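Local coordinates for probable sugar kinase (Clostridium perfringens, PDB 3KZH), which probably acts as a sugar kinase of the pfkB carbohydrate kinase family and binds beta-D-glucopyranose in the crystal, at residues L9-A14 against T59-I64; S15-F20 against I39-V44; N51-G56 against I81-D86; E138-D143 against D159-I164. All blocks are in the same frame, centred on the assembly; numbering follows the deposited sequence.

In the fold
Three of the four contacts converge on one large mixed sheet. Interactions 1 and 4 are its buried parallel pairings, joined where strand 9-12 bonds to strand 139-143, and both combine backbone hydrogen bonds with apolar and aromatic side chains. Interaction 3 lies at the sheet's margin and near the surface: helix 44-54 meets the approach to strand 83-84, one edge of the sheet within the chain, by apolar touches, while His84 pairs with strand 59-62 of interaction 1. Interaction 2 belongs to a separate four-stranded sheet, is partly buried, and is antiparallel; its centre lies about 25 Å from that of interaction 4. A buried serine pair, Ser15 and Ser63, links interactions 1 and 2.

Interaction 1 (L9-A14 against T59-I64); sequences LLVFGA and TNFMSI
Leu9 to Phe12 pair in parallel with Thr59 to Met62, residue for residue, the two strand axes only 21° apart. Asn60 opens the bonding, donating its N to Leu9 O at 2.8 Å and receiving Val11 N at its O; Met62 then gives its N to Val11 O, and Gly13 N donates to Met62 O at a longer 3.2 Å. On the face of Leu10, Phe12 and Met62, the selenium of selenomethionine Met62 comes to the edge of the Phe12 ring, in its plane, with SE 3.6 Å from CD1. This is a Met-aromatic contact. Leu10 and Asn60 lie side by side on the same face, Leu10 CD1 3.3 Å from Asn60 OD1, while Asn60 ND2 is bonded to Asp87. Helix 131-135 packs over this face. On the other, which helix 44-54 covers, Phe61 turns its rim to the backbone of the first strand: CD1 is 3.4 Å from Val11 O, and Ala14 O lies in the ring plane. With Ser63 OG anti to its backbone N (chi1 -161°), the hydroxyl donates to Gly13 O at 2.7 Å in the carbonyl plane. In this central sheet of the ribokinase-like fold, a side-chain hydroxyl thus adds a bond next after the last backbone one, and the positive rim of a phenyl ring faces carbonyl oxygens, probably with a weak electrostatic benefit.

Interaction 2 (S15-F20 against I39-V44); sequences SVVDVF and ISFGGV
Phe41 presents the edge of its ring to Val17, whose CG2 lies in the ring plane, 3.9 Å from CD1. With CG anti to the carbonyl carbon (chi1 -58°), the phenyl group lies beside the valine and points the same way. Beyond the two strands the Phe41 ring also meets that of His77, from helix 69-81; the same helix touches Val17 through His70 and Ile74. The other branch of Val17, CG1, touches Ile39 CG2 at 3.9 Å, so that one valine bridges two neighbours of the opposing strand. On the reverse face, Asp18 makes its touch through CB, 3.6 Å from Ser40 OG. These two strands form a beta hairpin at the margin of a four-stranded sheet, probably the lid that pfkB-family sugar kinases carry beside their main domain. Here the hairpin also reaches the second subunit: Ile39 packs on Asp68 and Phe41 on Glu69 of that neighbouring chain. Val16 with Gly42, and Asp18 with Ser40, are hydrogen-bonded pairs. Gly42 N reaches Val16 O at a short 2.6 Å, whereas the return bond, Val16 N to Gly42 O at 3.0 Å, is nearly straight at hydrogen yet arrives from above the carbonyl plane, 60° out of it. Past this pair the chain turns at Gly43, whose phi of 98° suits glycine and which holds the N-cap position of helix 44-54; its CA is 4.2 Å from Val16 CG2.

Interaction 3 (N51-G56 against I81-D86); sequences NMARVG and IGYHMD
Ala53 pushes its CB into the turn between helix 69-81 and strand 83-84, and there the contacts are many. That one methyl lies 3.7 Å from Gly82 C, equally near Tyr83 N, and 3.9 Å from both Ile81 CG2 and Tyr83 CB. Tyr83, which is buried, has CG between its own N and carbonyl carbon (chi1 54°), and the alanine methyl lies at the ring's edge, near its plane. Gly82, with positive phi, ends the helix and lets the chain swing past Ala53 into the strand. Toward Arg54 the contact thins to isolated touches. Arg54 CG meets Ile81 CG2 at 3.8 Å, and farther out NH2 approaches Ile81 CD1 at 3.9 Å, obliquely to the guanidinium plane. The charged end is engaged elsewhere, NE in a salt bridge with Glu50 and NH1 at the carbonyls of Pro296 and Met298. Behind the methyl, the Ala53 carbonyl is capped by Gly56 N in the Schellman motif that ends helix 44-54. Helix end thus meets helix end by van der Waals contact alone across the two segments, and the outside partners of the guanidinium are consistent with Arg54 meeting Ile81 here only through its aliphatic stem and NH2.

Interaction 4 (E138-D143 against D159-I164); sequences EYTVLD and DKTNFI
Tyr139 leaves the backbone with CB 3.8 Å from Ile164 CD1 and 3.6 Å from Asn162 O. Its CG, anti to the carbonyl carbon (chi1 -65°), still borders that oxygen. One ring side then runs beside Asn162: CD1 lies 3.5 Å from Asn162 CB, and CE1 is close to the same atom. CZ, which carries the hydroxyl, comes within 4.1 Å of Asn162 OD1. Ring and amide planes are 45° apart. Tyr267 and His184 bring further rings to this tyrosine. On the opposite face of the sheet Leu142 CD1 lies 3.7 Å from Phe163 CD1, oblique to the ring, and helix 147-157 packs on both residues; that helix connects the two parallel strands as a beta-alpha-beta crossover. Thr140 N donates to Asn162 O, Thr140 O accepts from Ile164 N, and Leu142 N continues to Ile164 O, whereas the first link, Asn162 N to Glu138 O, is weak. Thr140 OG1 and Thr161 OG1 meet at 3.0 Å, their side chains roughly at right angles, and Thr161 OG1 also bonds Ala137 O. The two hydroxyls may therefore add a polar link beside the weak first bond, while three firm backbone bonds hold the pairing as strand 162-166 heads for Asp166 in the glucose pocket.

Interaction 1 (L9-A14 against T59-I64)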
loop_
_atom_site.group_PDB
_atom_site.type_symbol
_atom_site.label_atom_id
_atom_site.label_comp_id
_atom_site.label_asym_id
_atom_site.label_seq_id
_atom_site.Cartn_x
_atom_site.Cartn_y
_atom_site.Cartn_z
ATOM N N LEU A 9 -4.388 27.533 -4.066
ATOM C CA LEU A 9 -4.544 27.475 -2.617
ATOM C C LEU A 9 -3.520 26.482 -2.118
ATOM O O LEU A 9 -3.404 25.380 -2.658
ATOM C CB LEU A 9 -5.940 26.975 -2.210
ATOM C CG LEU A 9 -6.491 27.486 -0.863
ATOM C CD1 LEU A 9 -7.976 27.431 -0.928
ATOM C CD2 LEU A 9 -5.971 26.801 0.386
ATOM N N LEU A 10 -2.823 26.867 -1.055
ATOM C CA LEU A 10 -1.831 26.008 -0.456
ATOM C C LEU A 10 -2.340 25.369 0.818
ATOM O O LEU A 10 -2.960 26.027 1.651
ATOM C CB LEU A 10 -0.528 26.770 -0.194
ATOM C CG LEU A 10 0.670 26.034 0.436
ATOM C CD1 LEU A 10 1.158 24.876 -0.432
ATOM C CD2 LEU A 10 1.784 27.025 0.668
ATOM N N VAL A 11 -2.134 24.058 0.913
ATOM C CA VAL A 11 -2.500 23.286 2.091
ATOM C C VAL A 11 -1.156 22.735 2.555
ATOM O O VAL A 11 -0.410 22.174 1.755
ATOM C CB VAL A 11 -3.511 22.129 1.766
ATOM C CG1 VAL A 11 -3.882 21.357 3.035
ATOM C CG2 VAL A 11 -4.778 22.675 1.110
ATOM N N PHE A 12 -0.827 22.970 3.822
ATOM C CA PHE A 12 0.436 22.512 4.407
ATOM C C PHE A 12 0.143 21.611 5.614
ATOM O O PHE A 12 -0.430 22.073 6.589
ATOM C CB PHE A 12 1.284 23.746 4.811
ATOM C CG PHE A 12 2.655 23.422 5.364
ATOM C CD1 PHE A 12 3.748 23.240 4.497
ATOM C CD2 PHE A 12 2.873 23.344 6.757
ATOM C CE1 PHE A 12 5.064 22.982 5.002
ATOM C CE2 PHE A 12 4.170 23.087 7.284
ATOM C CZ PHE A 12 5.271 22.907 6.396
ATOM N N GLY A 13 0.574 20.351 5.553
ATOM C CA GLY A 13 0.346 19.416 6.648
ATOM C C GLY A 13 0.631 17.949 6.355
ATOM O O GLY A 13 1.061 17.592 5.262
ATOM N N ALA A 14 0.307 17.093 7.320
ATOM C CA ALA A 14 0.542 15.645 7.250
ATOM C C ALA A 14 -0.309 14.780 6.303
ATOM O O ALA A 14 -1.439 15.124 5.971
ATOM C CB ALA A 14 0.490 15.066 8.655
ATOM N N THR A 59 -5.204 23.262 -6.296
ATOM C CA THR A 59 -4.638 22.985 -4.994
ATOM C C THR A 59 -3.182 22.587 -4.996
ATOM O O THR A 59 -2.754 21.739 -5.765
ATOM C CB THR A 59 -5.465 21.840 -4.305
ATOM O OG1 THR A 59 -6.868 22.122 -4.432
ATOM C CG2 THR A 59 -5.105 21.680 -2.813
ATOM N N ASN A 60 -2.433 23.211 -4.098
ATOM C CA ASN A 60 -1.032 22.887 -3.903
ATOM C C ASN A 60 -0.991 22.276 -2.502
ATOM O O ASN A 60 -1.328 22.919 -1.509
ATOM C CB ASN A 60 -0.132 24.128 -4.009
ATOM C CG ASN A 60 1.353 23.784 -3.991
ATOM O OD1 ASN A 60 1.810 23.022 -3.138
ATOM N ND2 ASN A 60 2.114 24.358 -4.917
ATOM N N PHE A 61 -0.651 20.998 -2.455
ATOM C CA PHE A 61 -0.545 20.280 -1.193
ATOM C C PHE A 61 0.912 19.970 -0.865
ATOM O O PHE A 61 1.508 19.068 -1.444
ATOM C CB PHE A 61 -1.399 18.992 -1.193
ATOM C CG PHE A 61 -1.358 18.223 0.120
ATOM C CD1 PHE A 61 -1.335 18.898 1.364
ATOM C CD2 PHE A 61 -1.313 16.823 0.120
ATOM C CE1 PHE A 61 -1.261 18.199 2.580
ATOM C CE2 PHE A 61 -1.238 16.109 1.327
ATOM C CZ PHE A 61 -1.211 16.792 2.562
HETATM N N MSE A 62 1.432 20.680 0.131
HETATM C CA MSE A 62 2.806 20.508 0.583
HETATM C C MSE A 62 2.785 19.627 1.827
HETATM O O MSE A 62 2.291 20.025 2.877
HETATM C CB MSE A 62 3.439 21.869 0.873
HETATM C CG MSE A 62 4.962 21.868 1.037
HETATM SE SE MSE A 62 5.616 23.634 1.446
HETATM C CE MSE A 62 5.240 24.406 -0.253
ATOM N N SER A 63 3.337 18.428 1.692
ATOM C CA SER A 63 3.343 17.481 2.785
ATOM C C SER A 63 4.724 16.926 3.056
ATOM O O SER A 63 5.736 17.501 2.635
ATOM C CB SER A 63 2.360 16.351 2.469
ATOM O OG SER A 63 1.991 15.625 3.635
ATOM N N ILE A 64 4.748 15.836 3.822
ATOM C CA ILE A 64 5.960 15.119 4.193
ATOM C C ILE A 64 5.780 13.648 3.791
ATOM O O ILE A 64 4.988 12.922 4.387
ATOM C CB ILE A 64 6.222 15.216 5.719
ATOM C CG1 ILE A 64 6.518 16.669 6.127
ATOM C CG2 ILE A 64 7.344 14.284 6.114
ATOM C CD1 ILE A 64 6.527 16.920 7.625
#

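Interaction 2 (S15-F20 against I39-V44)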
loop_
_atom_site.group_PDB
_atom_site.type_symbol
_atom_site.label_atom_id
_atom_site.label_comp_id
_atom_site.label_asym_id
_atom_site.label_seq_id
_atom_site.Cartn_x
_atom_site.Cartn_y
_atom_site.Cartn_z
ATOM N N SER A 15 0.293 13.675 5.856
ATOM C CA SER A 15 -0.324 12.662 4.992
ATOM C C SER A 15 -0.058 11.339 5.691
ATOM O O SER A 15 1.098 10.979 5.924
ATOM C CB SER A 15 0.327 12.582 3.609
ATOM O OG SER A 15 -0.001 13.675 2.795
ATOM N N VAL A 16 -1.124 10.618 6.026
ATOM C CA VAL A 16 -1.002 9.332 6.698
ATOM C C VAL A 16 -1.681 8.233 5.889
ATOM O O VAL A 16 -2.756 8.448 5.332
ATOM C CB VAL A 16 -1.668 9.351 8.117
ATOM C CG1 VAL A 16 -1.359 8.046 8.883
ATOM C CG2 VAL A 16 -1.232 10.569 8.934
ATOM N N VAL A 17 -1.041 7.064 5.821
ATOM C CA VAL A 17 -1.630 5.901 5.160
ATOM C C VAL A 17 -2.060 4.961 6.295
ATOM O O VAL A 17 -1.225 4.533 7.080
ATOM C CB VAL A 17 -0.631 5.150 4.215
ATOM C CG1 VAL A 17 -1.285 3.887 3.634
ATOM C CG2 VAL A 17 -0.198 6.040 3.065
ATOM N N ASP A 18 -3.359 4.698 6.411
ATOM C CA ASP A 18 -3.896 3.789 7.429
ATOM C C ASP A 18 -4.048 2.368 6.868
ATOM O O ASP A 18 -4.575 2.184 5.773
ATOM C CB ASP A 18 -5.259 4.273 7.925
ATOM C CG ASP A 18 -5.173 5.508 8.808
ATOM O OD1 ASP A 18 -4.274 5.586 9.665
ATOM O OD2 ASP A 18 -6.041 6.392 8.665
ATOM N N VAL A 19 -3.510 1.381 7.586
ATOM C CA VAL A 19 -3.596 -0.037 7.194
ATOM C C VAL A 19 -4.285 -0.779 8.346
ATOM O O VAL A 19 -3.697 -0.993 9.406
ATOM C CB VAL A 19 -2.193 -0.664 6.890
ATOM C CG1 VAL A 19 -2.359 -2.045 6.253
ATOM C CG2 VAL A 19 -1.373 0.228 5.952
ATOM N N PHE A 20 -5.545 -1.136 8.131
ATOM C CA PHE A 20 -6.363 -1.803 9.138
ATOM C C PHE A 20 -6.679 -3.265 8.835
ATOM O O PHE A 20 -7.136 -3.593 7.740
ATOM C CB PHE A 20 -7.689 -1.056 9.319
ATOM C CG PHE A 20 -7.575 0.268 10.022
ATOM C CD1 PHE A 20 -7.177 0.338 11.371
ATOM C CD2 PHE A 20 -7.938 1.459 9.356
ATOM C CE1 PHE A 20 -7.141 1.583 12.067
ATOM C CE2 PHE A 20 -7.910 2.718 10.035
ATOM C CZ PHE A 20 -7.509 2.775 11.397
ATOM N N ILE A 39 -6.941 -0.508 3.288
ATOM C CA ILE A 39 -5.933 0.543 3.140
ATOM C C ILE A 39 -6.657 1.847 2.792
ATOM O O ILE A 39 -7.457 1.893 1.855
ATOM C CB ILE A 39 -4.876 0.229 2.031
ATOM C CG1 ILE A 39 -4.282 -1.171 2.201
ATOM C CG2 ILE A 39 -3.725 1.230 2.093
ATOM C CD1 ILE A 39 -5.037 -2.262 1.447
ATOM N N SER A 40 -6.400 2.891 3.576
ATOM C CA SER A 40 -7.017 4.197 3.342
ATOM C C SER A 40 -6.048 5.339 3.606
ATOM O O SER A 40 -5.116 5.203 4.393
ATOM C CB SER A 40 -8.278 4.370 4.194
ATOM O OG SER A 40 -7.985 4.297 5.577
ATOM N N PHE A 41 -6.286 6.462 2.938
ATOM C CA PHE A 41 -5.463 7.655 3.091
ATOM C C PHE A 41 -6.097 8.637 4.070
ATOM O O PHE A 41 -7.289 8.944 3.980
ATOM C CB PHE A 41 -5.239 8.329 1.739
ATOM C CG PHE A 41 -4.593 7.446 0.709
ATOM C CD1 PHE A 41 -3.422 6.720 1.004
ATOM C CD2 PHE A 41 -5.134 7.367 -0.583
ATOM C CE1 PHE A 41 -2.791 5.924 0.026
ATOM C CE2 PHE A 41 -4.511 6.569 -1.573
ATOM C CZ PHE A 41 -3.336 5.853 -1.267
ATOM N N GLY A 42 -5.282 9.127 4.999
ATOM C CA GLY A 42 -5.755 10.042 6.020
ATOM C C GLY A 42 -4.870 11.246 6.237
ATOM O O GLY A 42 -3.974 11.530 5.437
ATOM N N GLY A 43 -5.077 11.891 7.389
ATOM C CA GLY A 43 -4.372 13.114 7.738
ATOM C C GLY A 43 -5.341 14.223 7.367
ATOM O O GLY A 43 -5.764 14.283 6.216
ATOM N N VAL A 44 -5.728 15.058 8.337
ATOM C CA VAL A 44 -6.681 16.176 8.147
ATOM C C VAL A 44 -6.390 17.018 6.901
ATOM O O VAL A 44 -7.262 17.209 6.047
ATOM C CB VAL A 44 -6.726 17.112 9.414
ATOM C CG1 VAL A 44 -7.574 18.364 9.167
ATOM C CG2 VAL A 44 -7.283 16.355 10.618
#

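Interaction 3 (N51-G56 against I81-D86)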
loop_
_atom_site.group_PDB
_atom_site.type_symbol
_atom_site.label_atom_id
_atom_site.label_comp_id
_atom_site.label_asym_id
_atom_site.label_seq_id
_atom_site.Cartn_x
_atom_site.Cartn_y
_atom_site.Cartn_z
ATOM N N ASN A 51 -10.582 16.987 -0.983
ATOM C CA ASN A 51 -11.926 17.582 -1.104
ATOM C C ASN A 51 -11.932 18.850 -1.985
ATOM O O ASN A 51 -12.875 19.084 -2.740
ATOM C CB ASN A 51 -12.493 17.949 0.278
ATOM C CG ASN A 51 -12.857 16.748 1.124
ATOM O OD1 ASN A 51 -12.201 16.454 2.133
ATOM N ND2 ASN A 51 -13.946 16.089 0.762
HETATM N N MSE A 52 -10.832 19.612 -1.908
HETATM C CA MSE A 52 -10.606 20.854 -2.663
HETATM C C MSE A 52 -10.390 20.586 -4.158
HETATM O O MSE A 52 -11.015 21.215 -5.012
HETATM C CB MSE A 52 -9.385 21.609 -2.109
HETATM C CG MSE A 52 -9.698 22.646 -1.057
HETATM SE SE MSE A 52 -8.190 23.709 -0.513
HETATM C CE MSE A 52 -8.985 24.500 1.104
ATOM N N ALA A 53 -9.500 19.643 -4.455
ATOM C CA ALA A 53 -9.171 19.240 -5.822
ATOM C C ALA A 53 -10.391 18.587 -6.482
ATOM O O ALA A 53 -10.634 18.775 -7.681
ATOM C CB ALA A 53 -7.997 18.280 -5.802
ATOM N N ARG A 54 -11.191 17.891 -5.664
ATOM C CA ARG A 54 -12.413 17.223 -6.119
ATOM C C ARG A 54 -13.485 18.192 -6.613
ATOM O O ARG A 54 -14.238 17.859 -7.514
ATOM C CB ARG A 54 -12.994 16.326 -5.015
ATOM C CG ARG A 54 -12.411 14.916 -5.020
ATOM C CD ARG A 54 -12.919 14.067 -3.865
ATOM N NE ARG A 54 -12.511 12.668 -4.002
ATOM C CZ ARG A 54 -13.214 11.732 -4.645
ATOM N NH1 ARG A 54 -14.372 12.031 -5.212
ATOM N NH2 ARG A 54 -12.740 10.505 -4.756
ATOM N N VAL A 55 -13.528 19.395 -6.037
ATOM C CA VAL A 55 -14.505 20.400 -6.437
ATOM C C VAL A 55 -13.943 21.429 -7.419
ATOM O O VAL A 55 -14.589 22.432 -7.726
ATOM C CB VAL A 55 -15.203 21.069 -5.225
ATOM C CG1 VAL A 55 -15.989 20.034 -4.436
ATOM C CG2 VAL A 55 -14.202 21.782 -4.337
ATOM N N GLY A 56 -12.724 21.164 -7.894
ATOM C CA GLY A 56 -12.081 22.017 -8.877
ATOM C C GLY A 56 -11.116 23.102 -8.454
ATOM O O GLY A 56 -10.695 23.878 -9.305
ATOM N N ILE A 81 -6.591 12.467 -8.574
ATOM C CA ILE A 81 -7.567 13.455 -8.102
ATOM C C ILE A 81 -7.224 14.877 -8.563
ATOM O O ILE A 81 -8.098 15.611 -9.036
ATOM C CB ILE A 81 -7.749 13.394 -6.549
ATOM C CG1 ILE A 81 -8.203 11.992 -6.097
ATOM C CG2 ILE A 81 -8.745 14.459 -6.064
ATOM C CD1 ILE A 81 -9.521 11.461 -6.733
ATOM N N GLY A 82 -5.965 15.267 -8.421
ATOM C CA GLY A 82 -5.588 16.599 -8.858
ATOM C C GLY A 82 -5.028 17.551 -7.831
ATOM O O GLY A 82 -5.053 18.758 -8.070
ATOM N N TYR A 83 -4.607 17.043 -6.673
ATOM C CA TYR A 83 -3.993 17.903 -5.660
ATOM C C TYR A 83 -2.480 17.747 -5.836
ATOM O O TYR A 83 -1.921 16.662 -5.668
ATOM C CB TYR A 83 -4.519 17.644 -4.224
ATOM C CG TYR A 83 -4.465 16.230 -3.667
ATOM C CD1 TYR A 83 -3.485 15.869 -2.728
ATOM C CD2 TYR A 83 -5.421 15.258 -4.032
ATOM C CE1 TYR A 83 -3.445 14.571 -2.156
ATOM C CE2 TYR A 83 -5.395 13.944 -3.461
ATOM C CZ TYR A 83 -4.393 13.617 -2.527
ATOM O OH TYR A 83 -4.288 12.334 -2.027
ATOM N N HIS A 84 -1.866 18.827 -6.317
ATOM C CA HIS A 84 -0.436 18.898 -6.637
ATOM C C HIS A 84 0.504 18.885 -5.442
ATOM O O HIS A 84 0.574 19.829 -4.661
ATOM C CB HIS A 84 -0.200 20.097 -7.547
ATOM C CG HIS A 84 -1.174 20.171 -8.685
ATOM N ND1 HIS A 84 -1.185 19.251 -9.716
ATOM C CD2 HIS A 84 -2.219 21.002 -8.912
ATOM C CE1 HIS A 84 -2.198 19.512 -10.523
ATOM N NE2 HIS A 84 -2.840 20.567 -10.061
HETATM N N MSE A 85 1.257 17.799 -5.347
HETATM C CA MSE A 85 2.186 17.572 -4.250
HETATM C C MSE A 85 3.658 17.756 -4.605
HETATM O O MSE A 85 4.530 17.363 -3.827
HETATM C CB MSE A 85 1.963 16.163 -3.679
HETATM C CG MSE A 85 0.616 15.931 -3.043
HETATM SE SE MSE A 85 0.563 14.154 -2.310
HETATM C CE MSE A 85 1.606 14.493 -0.733
ATOM N N ASP A 86 3.916 18.395 -5.746
ATOM C CA ASP A 86 5.262 18.647 -6.288
ATOM C C ASP A 86 6.271 19.262 -5.322
ATOM O O ASP A 86 7.421 18.827 -5.258
ATOM C CB ASP A 86 5.158 19.551 -7.526
ATOM C CG ASP A 86 4.285 18.956 -8.626
ATOM O OD1 ASP A 86 3.077 18.694 -8.392
ATOM O OD2 ASP A 86 4.812 18.763 -9.738
#

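Interaction 4 (E138-D143 against D159-I164)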
loop_
_atom_site.group_PDB
_atom_site.type_symbol
_atom_site.label_atom_id
_atom_site.label_comp_id
_atom_site.label_asym_id
_atom_site.label_seq_id
_atom_site.Cartn_x
_atom_site.Cartn_y
_atom_site.Cartn_z
ATOM N N GLU A 138 -2.769 32.327 -2.463
ATOM C CA GLU A 138 -3.846 33.254 -2.092
ATOM C C GLU A 138 -4.280 32.979 -0.656
ATOM O O GLU A 138 -4.469 33.909 0.130
ATOM C CB GLU A 138 -5.046 33.144 -3.034
ATOM C CG GLU A 138 -4.739 33.135 -4.522
ATOM C CD GLU A 138 -4.283 34.482 -5.066
ATOM O OE1 GLU A 138 -4.869 35.521 -4.682
ATOM O OE2 GLU A 138 -3.346 34.496 -5.897
ATOM N N TYR A 139 -4.465 31.696 -0.340
ATOM C CA TYR A 139 -4.829 31.261 1.008
ATOM C C TYR A 139 -3.952 30.065 1.366
ATOM O O TYR A 139 -3.461 29.362 0.474
ATOM C CB TYR A 139 -6.338 30.928 1.138
ATOM C CG TYR A 139 -7.277 32.118 0.960
ATOM C CD1 TYR A 139 -7.708 32.879 2.048
ATOM C CD2 TYR A 139 -7.664 32.540 -0.316
ATOM C CE1 TYR A 139 -8.503 34.053 1.847
ATOM C CE2 TYR A 139 -8.432 33.683 -0.534
ATOM C CZ TYR A 139 -8.850 34.437 0.546
ATOM O OH TYR A 139 -9.594 35.570 0.311
ATOM N N THR A 140 -3.660 29.906 2.657
ATOM C CA THR A 140 -2.839 28.789 3.120
ATOM C C THR A 140 -3.462 28.118 4.350
ATOM O O THR A 140 -3.623 28.736 5.401
ATOM C CB THR A 140 -1.337 29.190 3.346
ATOM O OG1 THR A 140 -0.768 29.636 2.109
ATOM C CG2 THR A 140 -0.507 28.002 3.833
ATOM N N VAL A 141 -3.818 26.843 4.188
ATOM C CA VAL A 141 -4.457 26.046 5.239
ATOM C C VAL A 141 -3.428 25.348 6.115
ATOM O O VAL A 141 -2.452 24.765 5.636
ATOM C CB VAL A 141 -5.446 24.990 4.631
ATOM C CG1 VAL A 141 -6.039 24.072 5.712
ATOM C CG2 VAL A 141 -6.563 25.689 3.877
ATOM N N LEU A 142 -3.667 25.435 7.416
ATOM C CA LEU A 142 -2.827 24.819 8.429
ATOM C C LEU A 142 -3.745 24.229 9.478
ATOM O O LEU A 142 -4.892 24.647 9.620
ATOM C CB LEU A 142 -1.932 25.867 9.132
ATOM C CG LEU A 142 -0.813 26.679 8.462
ATOM C CD1 LEU A 142 -0.159 27.595 9.470
ATOM C CD2 LEU A 142 0.212 25.767 7.858
ATOM N N ASP A 143 -3.236 23.227 10.183
ATOM C CA ASP A 143 -3.946 22.623 11.296
ATOM C C ASP A 143 -3.098 22.947 12.530
ATOM O O ASP A 143 -2.053 23.578 12.386
ATOM C CB ASP A 143 -4.200 21.112 11.087
ATOM C CG ASP A 143 -2.931 20.253 11.001
ATOM O OD1 ASP A 143 -1.788 20.726 11.185
ATOM O OD2 ASP A 143 -3.112 19.048 10.740
ATOM N N ASP A 159 1.452 38.533 6.021
ATOM C CA ASP A 159 1.070 39.658 5.160
ATOM C C ASP A 159 1.221 39.330 3.674
ATOM O O ASP A 159 0.823 40.124 2.813
ATOM C CB ASP A 159 1.895 40.905 5.504
ATOM C CG ASP A 159 1.760 41.322 6.956
ATOM O OD1 ASP A 159 0.655 41.745 7.360
ATOM O OD2 ASP A 159 2.768 41.218 7.693
ATOM N N LYS A 160 1.796 38.157 3.397
ATOM C CA LYS A 160 2.035 37.661 2.039
ATOM C C LYS A 160 0.959 36.667 1.575
ATOM O O LYS A 160 0.661 36.581 0.382
ATOM C CB LYS A 160 3.434 37.032 1.959
ATOM C CG LYS A 160 4.608 38.033 1.969
ATOM C CD LYS A 160 5.529 37.878 3.196
ATOM C CE LYS A 160 5.014 38.656 4.419
ATOM N NZ LYS A 160 5.690 38.368 5.718
ATOM N N THR A 161 0.415 35.905 2.525
ATOM C CA THR A 161 -0.651 34.931 2.270
ATOM C C THR A 161 -1.677 34.939 3.410
ATOM O O THR A 161 -1.358 35.295 4.547
ATOM C CB THR A 161 -0.112 33.481 2.036
ATOM O OG1 THR A 161 -1.209 32.588 1.758
ATOM C CG2 THR A 161 0.675 32.971 3.223
ATOM N N ASN A 162 -2.900 34.530 3.092
ATOM C CA ASN A 162 -3.990 34.489 4.051
ATOM C C ASN A 162 -4.188 33.101 4.674
ATOM O O ASN A 162 -4.731 32.188 4.053
ATOM C CB ASN A 162 -5.270 34.959 3.371
ATOM C CG ASN A 162 -5.284 36.446 3.064
ATOM O OD1 ASN A 162 -5.854 36.865 2.056
ATOM N ND2 ASN A 162 -4.731 37.255 3.964
ATOM N N PHE A 163 -3.781 32.969 5.927
ATOM C CA PHE A 163 -3.861 31.704 6.650
ATOM C C PHE A 163 -5.236 31.256 7.157
ATOM O O PHE A 163 -6.028 32.068 7.628
ATOM C CB PHE A 163 -2.860 31.716 7.796
ATOM C CG PHE A 163 -1.441 31.589 7.370
ATOM C CD1 PHE A 163 -0.882 30.330 7.143
ATOM C CD2 PHE A 163 -0.631 32.732 7.242
ATOM C CE1 PHE A 163 0.487 30.191 6.794
ATOM C CE2 PHE A 163 0.732 32.615 6.896
ATOM C CZ PHE A 163 1.295 31.339 6.670
ATOM N N ILE A 164 -5.507 29.955 7.030
ATOM C CA ILE A 164 -6.770 29.346 7.467
ATOM C C ILE A 164 -6.498 28.239 8.508
ATOM O O ILE A 164 -5.766 27.289 8.232
ATOM C CB ILE A 164 -7.598 28.756 6.256
ATOM C CG1 ILE A 164 -7.816 29.818 5.160
ATOM C CG2 ILE A 164 -8.954 28.216 6.741
ATOM C CD1 ILE A 164 -8.455 29.316 3.886
#